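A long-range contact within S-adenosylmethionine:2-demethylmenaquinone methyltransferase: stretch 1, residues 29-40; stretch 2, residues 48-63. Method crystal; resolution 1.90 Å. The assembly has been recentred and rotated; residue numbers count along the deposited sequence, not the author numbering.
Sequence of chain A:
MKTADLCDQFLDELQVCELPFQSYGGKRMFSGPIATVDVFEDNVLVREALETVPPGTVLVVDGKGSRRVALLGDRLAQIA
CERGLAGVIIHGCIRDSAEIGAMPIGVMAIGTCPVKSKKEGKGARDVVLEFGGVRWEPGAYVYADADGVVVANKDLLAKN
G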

ATOM      1  N   MET A  29      14.457   7.331   4.723  1.00 11.06           N
ATOM      2  CA  MET A  29      15.116   7.139   6.007  1.00  7.75           C
ATOM      3  C   MET A  29      15.428   8.496   6.632  1.00 10.29           C
ATOM      4  O   MET A  29      16.001   9.367   5.980  1.00  9.95           O
ATOM      5  CB  MET A  29      16.410   6.349   5.812  1.00 11.43           C
ATOM      6  CG  MET A  29      17.212   6.150   7.077  1.00 19.13           C
ATOM      7  SD  MET A  29      18.735   5.237   6.759  1.00 28.03           S
ATOM      8  CE  MET A  29      18.130   3.550   6.812  1.00 18.72           C
ATOM      9  N   PHE A  30      15.036   8.678   7.888  1.00  9.21           N
ATOM     10  CA  PHE A  30      15.295   9.934   8.582  1.00 11.72           C
ATOM     11  C   PHE A  30      15.206   9.735  10.087  1.00 12.54           C
ATOM     12  O   PHE A  30      14.569   8.792  10.560  1.00  8.78           O
ATOM     13  CB  PHE A  30      14.317  11.026   8.110  1.00 11.59           C
ATOM     14  CG  PHE A  30      12.865  10.698   8.342  1.00 11.99           C
ATOM     15  CD1 PHE A  30      12.189  11.215   9.443  1.00 11.96           C
ATOM     16  CD2 PHE A  30      12.174   9.881   7.454  1.00 10.41           C
ATOM     17  CE1 PHE A  30      10.839  10.926   9.655  1.00 14.07           C
ATOM     18  CE2 PHE A  30      10.828   9.583   7.654  1.00 13.54           C
ATOM     19  CZ  PHE A  30      10.157  10.108   8.760  1.00 10.97           C
ATOM     20  N   SER A  31      15.866  10.610  10.838  1.00 10.72           N
ATOM     21  CA  SER A  31      15.866  10.503  12.289  1.00 12.91           C
ATOM     22  C   SER A  31      16.294  11.817  12.930  1.00 11.90           C
ATOM     23  O   SER A  31      16.806  12.710  12.257  1.00 13.52           O
ATOM     24  CB  SER A  31      16.820   9.390  12.728  1.00 10.28           C
ATOM     25  OG  SER A  31      18.159   9.714  12.383  1.00 15.42           O
ATOM     26  N   GLY A  32      16.083  11.925  14.238  1.00 12.05           N
ATOM     27  CA  GLY A  32      16.454  13.136  14.942  1.00 13.06           C
ATOM     28  C   GLY A  32      15.625  13.347  16.195  1.00 13.26           C
ATOM     29  O   GLY A  32      14.722  12.560  16.484  1.00 12.51           O
ATOM     30  N   PRO A  33      15.909  14.412  16.960  1.00 11.27           N
ATOM     31  CA  PRO A  33      15.184  14.727  18.193  1.00 10.48           C
ATOM     32  C   PRO A  33      13.719  15.025  17.908  1.00 10.38           C
ATOM     33  O   PRO A  33      13.389  15.706  16.940  1.00 12.55           O
ATOM     34  CB  PRO A  33      15.937  15.940  18.731  1.00 11.38           C
ATOM     35  CG  PRO A  33      16.358  16.636  17.482  1.00 14.83           C
ATOM     36  CD  PRO A  33      16.853  15.490  16.617  1.00 11.91           C
ATOM     37  N   ILE A  34      12.852  14.510  18.769  1.00 10.64           N
ATOM     38  CA  ILE A  34      11.414  14.679  18.641  1.00 10.26           C
ATOM     39  C   ILE A  34      10.865  15.995  19.194  1.00 12.66           C
ATOM     40  O   ILE A  34      11.272  16.457  20.257  1.00  9.45           O
ATOM     41  CB  ILE A  34      10.672  13.527  19.371  1.00 11.70           C
ATOM     42  CG1 ILE A  34      10.876  12.210  18.625  1.00 15.33           C
ATOM     43  CG2 ILE A  34       9.200  13.858  19.520  1.00 16.19           C
ATOM     44  CD1 ILE A  34      10.250  11.017  19.334  1.00 20.06           C
ATOM     45  N   ALA A  35       9.942  16.582  18.441  1.00  9.24           N
ATOM     46  CA  ALA A  35       9.227  17.793  18.822  1.00 11.97           C
ATOM     47  C   ALA A  35       7.795  17.287  18.666  1.00 10.59           C
ATOM     48  O   ALA A  35       7.494  16.607  17.682  1.00  9.67           O
ATOM     49  CB  ALA A  35       9.501  18.919  17.838  1.00 14.07           C
ATOM     50  N   THR A  36       6.918  17.597  19.618  1.00  8.55           N
ATOM     51  CA  THR A  36       5.545  17.098  19.552  1.00 10.74           C
ATOM     52  C   THR A  36       4.437  18.120  19.361  1.00 10.42           C
ATOM     53  O   THR A  36       4.545  19.279  19.773  1.00  8.94           O
ATOM     54  CB  THR A  36       5.181  16.292  20.821  1.00 12.38           C
ATOM     55  OG1 THR A  36       5.187  17.168  21.956  1.00 14.09           O
ATOM     56  CG2 THR A  36       6.174  15.162  21.053  1.00 11.27           C
ATOM     57  N   VAL A  37       3.358  17.660  18.739  1.00 10.83           N
ATOM     58  CA  VAL A  37       2.170  18.471  18.508  1.00 12.71           C
ATOM     59  C   VAL A  37       0.973  17.537  18.639  1.00 12.16           C
ATOM     60  O   VAL A  37       0.935  16.474  18.019  1.00  9.76           O
ATOM     61  CB  VAL A  37       2.142  19.094  17.095  1.00 18.29           C
ATOM     62  CG1 VAL A  37       0.889  19.946  16.938  1.00 21.67           C
ATOM     63  CG2 VAL A  37       3.380  19.937  16.863  1.00 18.06           C
ATOM     64  N   ASP A  38      -0.001  17.935  19.451  1.00 10.75           N
ATOM     65  CA  ASP A  38      -1.203  17.137  19.667  1.00 14.73           C
ATOM     66  C   ASP A  38      -2.394  17.957  19.177  1.00 16.29           C
ATOM     67  O   ASP A  38      -2.714  19.002  19.742  1.00 14.50           O
ATOM     68  CB  ASP A  38      -1.334  16.816  21.159  1.00 18.39           C
ATOM     69  CG  ASP A  38      -2.412  15.790  21.449  1.00 23.95           C
ATOM     70  OD1 ASP A  38      -2.473  14.761  20.744  1.00 28.38           O
ATOM     71  OD2 ASP A  38      -3.189  16.008  22.400  1.00 24.45           O
ATOM     72  N   VAL A  39      -3.039  17.485  18.114  1.00 11.54           N
ATOM     73  CA  VAL A  39      -4.174  18.196  17.529  1.00 11.93           C
ATOM     74  C   VAL A  39      -5.282  17.258  17.068  1.00 12.35           C
ATOM     75  O   VAL A  39      -5.147  16.036  17.125  1.00 17.09           O
ATOM     76  CB  VAL A  39      -3.735  19.019  16.294  1.00 10.94           C
ATOM     77  CG1 VAL A  39      -2.648  20.012  16.685  1.00 10.19           C
ATOM     78  CG2 VAL A  39      -3.230  18.078  15.197  1.00 12.76           C
ATOM     79  N   PHE A  40      -6.377  17.851  16.607  1.00 12.86           N
ATOM     80  CA  PHE A  40      -7.509  17.096  16.093  1.00 11.32           C
ATOM     81  C   PHE A  40      -8.128  17.867  14.930  1.00 13.77           C
ATOM     82  O   PHE A  40      -8.901  18.812  15.127  1.00 10.34           O
ATOM     83  CB  PHE A  40      -8.557  16.864  17.183  1.00 11.39           C
ATOM     84  CG  PHE A  40      -9.717  16.025  16.730  1.00 13.89           C
ATOM     85  CD1 PHE A  40      -9.512  14.740  16.245  1.00 14.22           C
ATOM     86  CD2 PHE A  40     -11.013  16.528  16.768  1.00 20.41           C
ATOM     87  CE1 PHE A  40     -10.581  13.963  15.799  1.00 22.70           C
ATOM     88  CE2 PHE A  40     -12.089  15.760  16.326  1.00 18.70           C
ATOM     89  CZ  PHE A  40     -11.870  14.473  15.840  1.00 20.10           C
TER
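Stretch 2 48-63: EALETVPPGTVLVVDG

Stretch 2 enters in a helix that began earlier in the chain, bends through a type II turn from Pro 54 to Thr 57, and then runs as a strand from Val 58 onward, alongside the strand of stretch 1. The two strands are parallel neighbours in one sheet: their axes approach to 4.7 Å, and their directions diverge by 30° (signed crossing angle -30°), the twist usual in such sheets. The register is simple, each residue from Ile 34 to Asp 38 pairing with the one 24 positions later, so that Ile 34 lies beside Val 58 and Asp 38 beside Asp 62.

Because parallel strands bond in a staggered ladder, alternate residues of each strand do the work. Val 58 N donates to Pro 33 O (2.9 Å), and Ala 35 N answers to Val 58 O (3.2 Å). The next rungs are Val 60 N to Ala 35 O at 2.9 Å and Val 37 N to Val 60 O at 3.1 Å; then come Asp 62 N to Val 37 O at 3.0 Å and Val 39 N to Asp 62 O at 3.1 Å. Proline has no amide hydrogen to give, yet Pro 33 suits the start of the ladder, where its carbonyl alone is needed.

Val 58 is the residue most covered by the other stretch. With chi1 in the t well, its CG2 lies 3.6 Å from Gly 32 N and meets the edge of the Phe 30 ring, 4.2 Å from CD1. Gly 32 has backbone angles that by themselves call for glycine, and a CB there would also clash with Gly 56 O. On the same face, farther along, Ile 34 CG2 packs on Val 60 CG2 at 3.8 Å; branching at CB favours the extended backbone of both.

Val 37 and Ala 35 dominate the other face, where the helix and the segment after it cover the sheet. Val 37 CG2 rests 3.6 Å from Leu 59 CD1 and 3.8 Å from Ala 49 CB, where the short alanine side chain fits between helix and sheet. The methyl of Ala 35 makes three contacts of its own: its CB is 3.4 Å from Thr 57 CG2, 3.8 Å from Val 53 CG1 and 3.8 Å from Leu 59 CD1. Leucine suits position 59 because its longer side chain reaches across to both partners.

The turn is fastened by Thr 57, whose OG1 donates to Pro 54 O (2.7 Å). Gly 56 adopts the positive phi that a type II turn favours in glycine, and a water donates to both its O (2.7 Å) and Ser 31 O (2.8 Å), bridging two carbonyls that cannot bond to each other. At the far end two like charges meet, Asp 38 OD1 and Asp 62 OD2 standing 3.6 Å apart; Asp 38 OD1 and Asp 62 OD1 each have a hydrogen bond elsewhere in the structure.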

ATOM      1  N   GLU A  48       3.034  26.347  13.158  1.00 13.41           N
ATOM      2  CA  GLU A  48       3.873  27.125  14.062  1.00 11.54           C
ATOM      3  C   GLU A  48       5.089  26.326  14.521  1.00 14.65           C
ATOM      4  O   GLU A  48       6.185  26.875  14.664  1.00 13.91           O
ATOM      5  CB  GLU A  48       3.057  27.602  15.266  1.00 13.44           C
ATOM      6  CG  GLU A  48       1.778  28.320  14.864  1.00 21.92           C
ATOM      7  CD  GLU A  48       1.191  29.150  15.987  1.00 30.20           C
ATOM      8  OE1 GLU A  48       1.133  28.649  17.129  1.00 32.49           O
ATOM      9  OE2 GLU A  48       0.781  30.301  15.720  1.00 30.03           O
ATOM     10  N   ALA A  49       4.899  25.027  14.744  1.00 12.62           N
ATOM     11  CA  ALA A  49       5.995  24.166  15.164  1.00 11.54           C
ATOM     12  C   ALA A  49       7.044  24.090  14.051  1.00  9.01           C
ATOM     13  O   ALA A  49       8.242  24.268  14.294  1.00 10.53           O
ATOM     14  CB  ALA A  49       5.469  22.762  15.489  1.00  8.34           C
ATOM     15  N   LEU A  50       6.592  23.834  12.829  1.00  8.15           N
ATOM     16  CA  LEU A  50       7.507  23.734  11.695  1.00 12.38           C
ATOM     17  C   LEU A  50       8.288  25.020  11.460  1.00 10.49           C
ATOM     18  O   LEU A  50       9.396  24.990  10.929  1.00 11.81           O
ATOM     19  CB  LEU A  50       6.742  23.372  10.419  1.00  9.32           C
ATOM     20  CG  LEU A  50       6.139  21.970  10.369  1.00 12.88           C
ATOM     21  CD1 LEU A  50       5.312  21.813   9.099  1.00 15.58           C
ATOM     22  CD2 LEU A  50       7.258  20.935  10.423  1.00 10.52           C
ATOM     23  N   GLU A  51       7.711  26.148  11.859  1.00 14.49           N
ATOM     24  CA  GLU A  51       8.371  27.435  11.666  1.00 17.14           C
ATOM     25  C   GLU A  51       9.306  27.791  12.817  1.00 14.15           C
ATOM     26  O   GLU A  51      10.077  28.741  12.711  1.00 13.86           O
ATOM     27  CB  GLU A  51       7.329  28.548  11.515  1.00 19.37           C
ATOM     28  CG  GLU A  51       6.282  28.294  10.445  1.00 17.40           C
ATOM     29  CD  GLU A  51       5.221  29.378  10.401  1.00 20.10           C
ATOM     30  OE1 GLU A  51       4.720  29.767  11.477  1.00 23.92           O
ATOM     31  OE2 GLU A  51       4.876  29.832   9.292  1.00 23.00           O
ATOM     32  N   THR A  52       9.260  27.021  13.902  1.00 12.73           N
ATOM     33  CA  THR A  52      10.088  27.326  15.065  1.00 14.89           C
ATOM     34  C   THR A  52      11.034  26.261  15.621  1.00 14.03           C
ATOM     35  O   THR A  52      12.010  26.610  16.281  1.00 16.33           O
ATOM     36  CB  THR A  52       9.206  27.811  16.228  1.00 16.93           C
ATOM     37  OG1 THR A  52       8.274  26.778  16.576  1.00 16.41           O
ATOM     38  CG2 THR A  52       8.439  29.066  15.821  1.00 12.61           C
ATOM     39  N   VAL A  53      10.775  24.977  15.377  1.00 11.39           N
ATOM     40  CA  VAL A  53      11.662  23.945  15.921  1.00 12.43           C
ATOM     41  C   VAL A  53      13.081  24.002  15.338  1.00 13.57           C
ATOM     42  O   VAL A  53      13.289  24.471  14.220  1.00 13.77           O
ATOM     43  CB  VAL A  53      11.082  22.521  15.721  1.00 10.77           C
ATOM     44  CG1 VAL A  53       9.752  22.402  16.442  1.00 11.93           C
ATOM     45  CG2 VAL A  53      10.922  22.214  14.233  1.00 12.53           C
ATOM     46  N   PRO A  54      14.079  23.528  16.103  1.00 12.11           N
ATOM     47  CA  PRO A  54      15.481  23.527  15.669  1.00 13.50           C
ATOM     48  C   PRO A  54      15.735  22.659  14.441  1.00 13.38           C
ATOM     49  O   PRO A  54      15.000  21.710  14.179  1.00 12.81           O
ATOM     50  CB  PRO A  54      16.224  22.985  16.892  1.00 14.68           C
ATOM     51  CG  PRO A  54      15.342  23.359  18.033  1.00 15.72           C
ATOM     52  CD  PRO A  54      13.969  23.052  17.493  1.00 16.03           C
ATOM     53  N   PRO A  55      16.785  22.983  13.670  1.00 16.65           N
ATOM     54  CA  PRO A  55      17.116  22.203  12.474  1.00 14.89           C
ATOM     55  C   PRO A  55      17.424  20.764  12.892  1.00 18.13           C
ATOM     56  O   PRO A  55      17.972  20.532  13.972  1.00 15.51           O
ATOM     57  CB  PRO A  55      18.356  22.915  11.927  1.00 14.61           C
ATOM     58  CG  PRO A  55      18.160  24.334  12.381  1.00 23.67           C
ATOM     59  CD  PRO A  55      17.679  24.147  13.800  1.00 17.37           C
ATOM     60  N   GLY A  56      17.069  19.802  12.045  1.00 11.36           N
ATOM     61  CA  GLY A  56      17.330  18.407  12.360  1.00 15.29           C
ATOM     62  C   GLY A  56      16.212  17.728  13.130  1.00 15.76           C
ATOM     63  O   GLY A  56      16.220  16.509  13.317  1.00 12.96           O
ATOM     64  N   THR A  57      15.241  18.518  13.576  1.00 13.68           N
ATOM     65  CA  THR A  57      14.108  17.998  14.337  1.00 11.24           C
ATOM     66  C   THR A  57      13.170  17.136  13.501  1.00  8.90           C
ATOM     67  O   THR A  57      13.029  17.335  12.294  1.00  8.87           O
ATOM     68  CB  THR A  57      13.243  19.151  14.916  1.00 12.80           C
ATOM     69  OG1 THR A  57      14.009  19.909  15.858  1.00 10.44           O
ATOM     70  CG2 THR A  57      11.997  18.598  15.608  1.00  9.23           C
ATOM     71  N   VAL A  58      12.538  16.171  14.159  1.00  9.79           N
ATOM     72  CA  VAL A  58      11.544  15.321  13.525  1.00  6.99           C
ATOM     73  C   VAL A  58      10.263  15.684  14.269  1.00  7.10           C
ATOM     74  O   VAL A  58      10.145  15.423  15.466  1.00 10.09           O
ATOM     75  CB  VAL A  58      11.820  13.816  13.725  1.00 10.15           C
ATOM     76  CG1 VAL A  58      10.603  13.010  13.283  1.00 14.49           C
ATOM     77  CG2 VAL A  58      13.035  13.393  12.906  1.00  9.35           C
ATOM     78  N   LEU A  59       9.323  16.312  13.575  1.00  9.58           N
ATOM     79  CA  LEU A  59       8.067  16.696  14.205  1.00 10.41           C
ATOM     80  C   LEU A  59       7.115  15.511  14.205  1.00  8.09           C
ATOM     81  O   LEU A  59       6.845  14.926  13.157  1.00 10.21           O
ATOM     82  CB  LEU A  59       7.423  17.864  13.453  1.00 10.84           C
ATOM     83  CG  LEU A  59       6.156  18.416  14.120  1.00 14.11           C
ATOM     84  CD1 LEU A  59       6.538  19.156  15.393  1.00 14.79           C
ATOM     85  CD2 LEU A  59       5.430  19.350  13.175  1.00  8.86           C
ATOM     86  N   VAL A  60       6.620  15.146  15.384  1.00  6.60           N
ATOM     87  CA  VAL A  60       5.677  14.046  15.508  1.00  6.68           C
ATOM     88  C   VAL A  60       4.332  14.680  15.830  1.00 11.44           C
ATOM     89  O   VAL A  60       4.196  15.397  16.826  1.00  7.53           O
ATOM     90  CB  VAL A  60       6.080  13.075  16.644  1.00  8.32           C
ATOM     91  CG1 VAL A  60       5.080  11.931  16.735  1.00  9.23           C
ATOM     92  CG2 VAL A  60       7.479  12.532  16.378  1.00 12.64           C
ATOM     93  N   VAL A  61       3.348  14.423  14.975  1.00  7.76           N
ATOM     94  CA  VAL A  61       2.016  14.990  15.146  1.00 11.65           C
ATOM     95  C   VAL A  61       0.942  13.932  15.381  1.00  6.82           C
ATOM     96  O   VAL A  61       0.740  13.044  14.553  1.00  8.48           O
ATOM     97  CB  VAL A  61       1.615  15.811  13.900  1.00 10.22           C
ATOM     98  CG1 VAL A  61       0.202  16.350  14.059  1.00  6.76           C
ATOM     99  CG2 VAL A  61       2.606  16.945  13.686  1.00 10.19           C
ATOM    100  N   ASP A  62       0.260  14.015  16.519  1.00  6.18           N
ATOM    101  CA  ASP A  62      -0.808  13.068  16.793  1.00  9.59           C
ATOM    102  C   ASP A  62      -2.120  13.715  16.374  1.00  8.40           C
ATOM    103  O   ASP A  62      -2.648  14.581  17.074  1.00 15.15           O
ATOM    104  CB  ASP A  62      -0.869  12.698  18.276  1.00 13.48           C
ATOM    105  CG  ASP A  62      -1.951  11.673  18.567  1.00 19.47           C
ATOM    106  OD1 ASP A  62      -2.613  11.227  17.604  1.00 14.21           O
ATOM    107  OD2 ASP A  62      -2.145  11.310  19.746  1.00 18.77           O
ATOM    108  N   GLY A  63      -2.627  13.305  15.219  1.00  8.09           N
ATOM    109  CA  GLY A  63      -3.878  13.842  14.714  1.00  6.32           C
ATOM    110  C   GLY A  63      -5.030  12.896  14.990  1.00  7.11           C
ATOM    111  O   GLY A  63      -6.088  12.984  14.365  1.00 10.86           O
TER
HETATM  112  O   HOH W   1      18.361  14.945  12.682  1.00 17.37           O